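Local coordinates for prevent host death protein (Enterobacteria phage P1, PDB 3HS2) that neutralizes the cognate toxin Doc by binding it, and acts as a homodimeric, sequence-specific DNA-binding repressor of transcription, at the interface of chains A and B. Coordinates in Å, arbitrary orientation; residue numbers count along the deposited sequence, not the author numbering. Chains: chain A/B, Prevent host death protein.

Contact 1: the interface of chains A and B. Residues chain A 17, 20, 38-41; chain B 28, 30, 36-37.
With chi1 of -72°, A:Leu17 carries CG anti to its carbonyl carbon, and its two methyls drop from helix 13-21 toward B:Arg30 and B:Ala36. The arginine turns to meet it, its chain bent at chi2 and chi3 (chi3 98°), which swings the guanidinium over the leucine. The two side chains slide past each other in opposite directions: methyl CD1 of A:Leu17 rests on CD of B:Arg30 at 3.5 Å, while CB of A:Leu17 lies 3.5 Å above the centre of the guanidinium plane of B:Arg30. An arginine suits this place because its methylenes and flat guanidinium face can cover a leucine. The other leucine branch, CD2 of A:Leu17, reaches CB of B:Ala36 at 3.7 Å; the small alanine is consistent with a close approach of helix and strand, and B:Ile28 adds a more distant methyl beside CD1.

Beyond the alanine the backbones pair. N of A:Val39 donates to O of B:Val37 at 2.9 Å, and N of B:Val37 returns a bond to O of A:Val39 at 2.7 Å, both nearly straight. The side chains of the paired valines lie side by side and point the same way, with CG1 of A:Val39 3.6 Å from CG1 of B:Val37. Beta-branched valine favours the extended backbone needed here and offers a methyl to its neighbour.

The paired residues belong to strand 36-40 of chain A and strand 33-40 of chain B, which run antiparallel and join the two subunits through a strand pairing, with helix 13-21 of chain A packed against one face.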
loop_
_atom_site.group_PDB
_atom_site.type_symbol
_atom_site.label_atom_id
_atom_site.label_comp_id
_atom_site.label_asym_id
_atom_site.label_seq_id
_atom_site.Cartn_x
_atom_site.Cartn_y
_atom_site.Cartn_z
ATOM N N LEU A 17 -4.819 -11.196 -9.438
ATOM C CA LEU A 17 -4.446 -12.070 -8.333
ATOM C C LEU A 17 -3.146 -12.822 -8.624
ATOM O O LEU A 17 -2.364 -13.098 -7.715
ATOM C CB LEU A 17 -5.583 -13.039 -8.007
ATOM C CG LEU A 17 -6.791 -12.396 -7.325
ATOM C CD1 LEU A 17 -7.888 -13.412 -7.101
ATOM C CD2 LEU A 17 -6.361 -11.776 -6.011
ATOM N N VAL A 20 -0.445 -10.247 -7.937
ATOM C CA VAL A 20 -0.293 -10.098 -6.491
ATOM C C VAL A 20 0.460 -11.271 -5.866
ATOM O O VAL A 20 1.333 -11.076 -5.023
ATOM C CB VAL A 20 -1.657 -9.960 -5.789
ATOM C CG1 VAL A 20 -1.496 -10.110 -4.290
ATOM C CG2 VAL A 20 -2.307 -8.628 -6.132
ATOM N N ILE A 38 -4.723 -4.544 -2.771
ATOM C CA ILE A 38 -4.765 -5.998 -2.738
ATOM C C ILE A 38 -3.344 -6.544 -2.734
ATOM O O ILE A 38 -2.547 -6.233 -3.616
ATOM C CB ILE A 38 -5.561 -6.574 -3.920
ATOM C CG1 ILE A 38 -5.449 -8.097 -3.954
ATOM C CG2 ILE A 38 -5.082 -5.981 -5.233
ATOM C CD1 ILE A 38 -6.456 -8.739 -4.870
ATOM N N VAL A 39 -3.034 -7.355 -1.727
ATOM C CA VAL A 39 -1.678 -7.847 -1.521
ATOM C C VAL A 39 -1.737 -9.273 -0.991
ATOM O O VAL A 39 -2.744 -9.684 -0.412
ATOM C CB VAL A 39 -0.915 -6.932 -0.529
ATOM C CG1 VAL A 39 -1.654 -6.850 0.795
ATOM C CG2 VAL A 39 0.512 -7.411 -0.326
ATOM N N SER A 40 -0.668 -10.036 -1.196
ATOM C CA SER A 40 -0.643 -11.412 -0.721
ATOM C C SER A 40 -0.878 -11.431 0.783
ATOM O O SER A 40 -0.332 -10.605 1.517
ATOM C CB SER A 40 0.685 -12.091 -1.049
ATOM O OG SER A 40 1.551 -12.086 0.071
ATOM N N LYS A 41 -1.700 -12.372 1.232
ATOM C CA LYS A 41 -2.034 -12.480 2.641
ATOM C C LYS A 41 -0.784 -12.697 3.490
ATOM O O LYS A 41 -0.660 -12.134 4.576
ATOM C CB LYS A 41 -3.027 -13.619 2.868
ATOM C CG LYS A 41 -3.462 -13.771 4.313
ATOM C CD LYS A 41 -4.049 -15.147 4.561
ATOM C CE LYS A 41 -4.465 -15.319 6.013
ATOM N NZ LYS A 41 -4.992 -16.684 6.281
ATOM N N ILE B 28 -9.209 -13.230 0.082
ATOM C CA ILE B 28 -9.680 -13.877 -1.125
ATOM C C ILE B 28 -8.905 -15.163 -1.338
ATOM O O ILE B 28 -7.689 -15.147 -1.521
ATOM C CB ILE B 28 -9.517 -12.968 -2.345
ATOM C CG1 ILE B 28 -10.152 -11.604 -2.066
ATOM C CG2 ILE B 28 -10.132 -13.615 -3.567
ATOM C CD1 ILE B 28 -10.166 -10.687 -3.261
ATOM N N ARG B 30 -8.179 -18.824 -3.339
ATOM C CA ARG B 30 -8.149 -19.291 -4.712
ATOM C C ARG B 30 -7.668 -20.736 -4.730
ATOM O O ARG B 30 -6.588 -21.046 -4.224
ATOM C CB ARG B 30 -7.224 -18.400 -5.540
ATOM C CG ARG B 30 -7.665 -18.218 -6.975
ATOM C CD ARG B 30 -7.300 -16.833 -7.499
ATOM N NE ARG B 30 -6.069 -16.813 -8.289
ATOM C CZ ARG B 30 -4.870 -16.488 -7.813
ATOM N NH1 ARG B 30 -3.820 -16.491 -8.618
ATOM N NH2 ARG B 30 -4.718 -16.161 -6.536
ATOM N N ALA B 36 -4.974 -14.036 -1.178
ATOM C CA ALA B 36 -4.682 -12.613 -1.199
ATOM C C ALA B 36 -5.524 -11.912 -0.145
ATOM O O ALA B 36 -6.468 -12.489 0.392
ATOM C CB ALA B 36 -4.963 -12.035 -2.577
ATOM N N VAL B 37 -5.177 -10.667 0.159
ATOM C CA VAL B 37 -5.972 -9.877 1.079
ATOM C C VAL B 37 -6.217 -8.488 0.501
ATOM O O VAL B 37 -5.360 -7.926 -0.179
ATOM C CB VAL B 37 -5.302 -9.764 2.460
ATOM C CG1 VAL B 37 -4.163 -8.770 2.415
ATOM C CG2 VAL B 37 -6.318 -9.349 3.506
#

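Contact 2: the interface of chains A and B. Residues chain A 1, 25, 27, 37; chain B 41, 44-45, 48.
Helix 41-55 of chain B lies against strands 26-29 and 36-40 of chain A, together with the chain A N-terminus and the residue leading into strand 26-29. The helix's aromatic residue, B:Phe44, takes A:Val37 on one face: methyl CG1 of the valine sits 3.7 Å above the ring plane, offset toward the rim, in a CH-pi contact. Because CG1 is anti to the backbone N of A:Val37 (chi1 174°), it turns to the ring while the second methyl, CG2, meets CA of B:Lys41 at 3.7 Å. One branched residue thus serves two helix positions.

A:Glu25 approaches the same ring at its edge, its CD in the ring plane and the carboxylate turned 86° from it; the partly positive ring hydrogens would favour an acidic group there. Lysine is long enough to reach this carboxylate from the next turn. B:Lys48, extended beyond CG, meets A:Glu25 tip to tip in a salt bridge.

B:Lys41 works mainly through its methylenes, its CE packing on CD of A:Glu27 at 3.3 Å. The bend at chi4 (-73°) directs its amine toward B:Glu45 of the same helix, a long salt bridge of 3.7 Å between NZ of B:Lys41 and OE2 of B:Glu45. The flexible thioether of A:Met1 brings its methyl beside this lysine. In the intersubunit bridge, NZ of B:Lys48 donates to the syn lone pair of OE1 of A:Glu25 at 3.2 Å.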
loop_
_atom_site.group_PDB
_atom_site.type_symbol
_atom_site.label_atom_id
_atom_site.label_comp_id
_atom_site.label_asym_id
_atom_site.label_seq_id
_atom_site.Cartn_x
_atom_site.Cartn_y
_atom_site.Cartn_z
ATOM N N MET A 1 3.633 1.936 -6.751
ATOM C CA MET A 1 2.711 0.806 -6.728
ATOM C C MET A 1 1.828 0.810 -7.971
ATOM O O MET A 1 1.480 1.870 -8.491
ATOM C CB MET A 1 1.851 0.849 -5.462
ATOM C CG MET A 1 0.892 -0.323 -5.302
ATOM S SD MET A 1 0.137 -0.402 -3.662
ATOM C CE MET A 1 -0.451 1.279 -3.478
ATOM N N GLU A 25 2.061 -5.422 -5.439
ATOM C CA GLU A 25 1.055 -4.714 -4.660
ATOM C C GLU A 25 0.191 -3.904 -5.616
ATOM O O GLU A 25 0.704 -3.121 -6.414
ATOM C CB GLU A 25 1.716 -3.805 -3.626
ATOM C CG GLU A 25 2.542 -4.555 -2.593
ATOM C CD GLU A 25 3.383 -3.629 -1.737
ATOM O OE1 GLU A 25 3.577 -2.460 -2.135
ATOM O OE2 GLU A 25 3.852 -4.073 -0.667
ATOM N N GLU A 27 -3.042 -1.324 -6.284
ATOM C CA GLU A 27 -4.002 -0.357 -5.789
ATOM C C GLU A 27 -5.240 -0.357 -6.669
ATOM O O GLU A 27 -5.150 -0.300 -7.894
ATOM C CB GLU A 27 -3.376 1.038 -5.755
ATOM C CG GLU A 27 -4.314 2.143 -5.295
ATOM C CD GLU A 27 -3.694 3.521 -5.430
ATOM O OE1 GLU A 27 -2.496 3.602 -5.774
ATOM O OE2 GLU A 27 -4.400 4.524 -5.194
ATOM N N VAL A 37 -6.111 -1.620 -1.399
ATOM C CA VAL A 37 -4.914 -2.314 -1.844
ATOM C C VAL A 37 -5.133 -3.818 -1.741
ATOM O O VAL A 37 -5.683 -4.307 -0.756
ATOM C CB VAL A 37 -3.675 -1.917 -1.016
ATOM C CG1 VAL A 37 -2.480 -2.771 -1.408
ATOM C CG2 VAL A 37 -3.354 -0.443 -1.205
ATOM N N LYS B 41 -6.219 1.404 1.635
ATOM C CA LYS B 41 -4.885 1.844 1.255
ATOM C C LYS B 41 -4.169 2.501 2.426
ATOM O O LYS B 41 -2.986 2.250 2.662
ATOM C CB LYS B 41 -4.968 2.816 0.082
ATOM C CG LYS B 41 -3.623 3.287 -0.433
ATOM C CD LYS B 41 -3.802 4.189 -1.639
ATOM C CE LYS B 41 -2.519 4.305 -2.439
ATOM N NZ LYS B 41 -1.502 5.140 -1.751
ATOM N N PHE B 44 -3.047 -0.124 4.871
ATOM C CA PHE B 44 -1.903 -0.850 4.325
ATOM C C PHE B 44 -0.607 -0.059 4.445
ATOM O O PHE B 44 0.426 -0.599 4.843
ATOM C CB PHE B 44 -2.139 -1.224 2.862
ATOM C CG PHE B 44 -1.012 -2.011 2.254
ATOM C CD1 PHE B 44 -0.756 -3.304 2.673
ATOM C CD2 PHE B 44 -0.208 -1.457 1.272
ATOM C CE1 PHE B 44 0.278 -4.034 2.124
ATOM C CE2 PHE B 44 0.827 -2.184 0.717
ATOM C CZ PHE B 44 1.069 -3.474 1.146
ATOM N N GLU B 45 -0.661 1.219 4.085
ATOM C CA GLU B 45 0.526 2.061 4.111
ATOM C C GLU B 45 1.037 2.220 5.542
ATOM O O GLU B 45 2.236 2.134 5.790
ATOM C CB GLU B 45 0.243 3.419 3.464
ATOM C CG GLU B 45 -0.120 3.342 1.980
ATOM C CD GLU B 45 1.036 2.879 1.104
ATOM O OE1 GLU B 45 2.134 2.620 1.640
ATOM O OE2 GLU B 45 0.844 2.774 -0.127
ATOM N N LYS B 48 2.740 -1.095 6.577
ATOM C CA LYS B 48 3.975 -1.248 5.822
ATOM C C LYS B 48 5.066 -0.328 6.368
ATOM O O LYS B 48 6.222 -0.727 6.499
ATOM C CB LYS B 48 3.731 -0.960 4.342
ATOM C CG LYS B 48 4.901 -1.299 3.443
ATOM C CD LYS B 48 4.633 -0.857 2.018
ATOM C CE LYS B 48 5.716 -1.358 1.081
ATOM N NZ LYS B 48 5.577 -0.782 -0.282
#

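The C-alpha centres of contact 1 and contact 2 lie about 12 Å apart, and both use strand 36-40 of chain A: A:Val37 faces the partner helix in contact 2, while A:Val39, two residues on, pairs with the partner strand in contact 1. Chain B likewise runs from strand 33-40 straight into helix 41-55 with no intervening residue, so strand pairing and helix packing are likely to be linked. Since the interface is two-fold symmetric, each contact recurs with the chains exchanged. The homodimer is therefore held both at its paired strands and by helices reaching onto the opposite subunit.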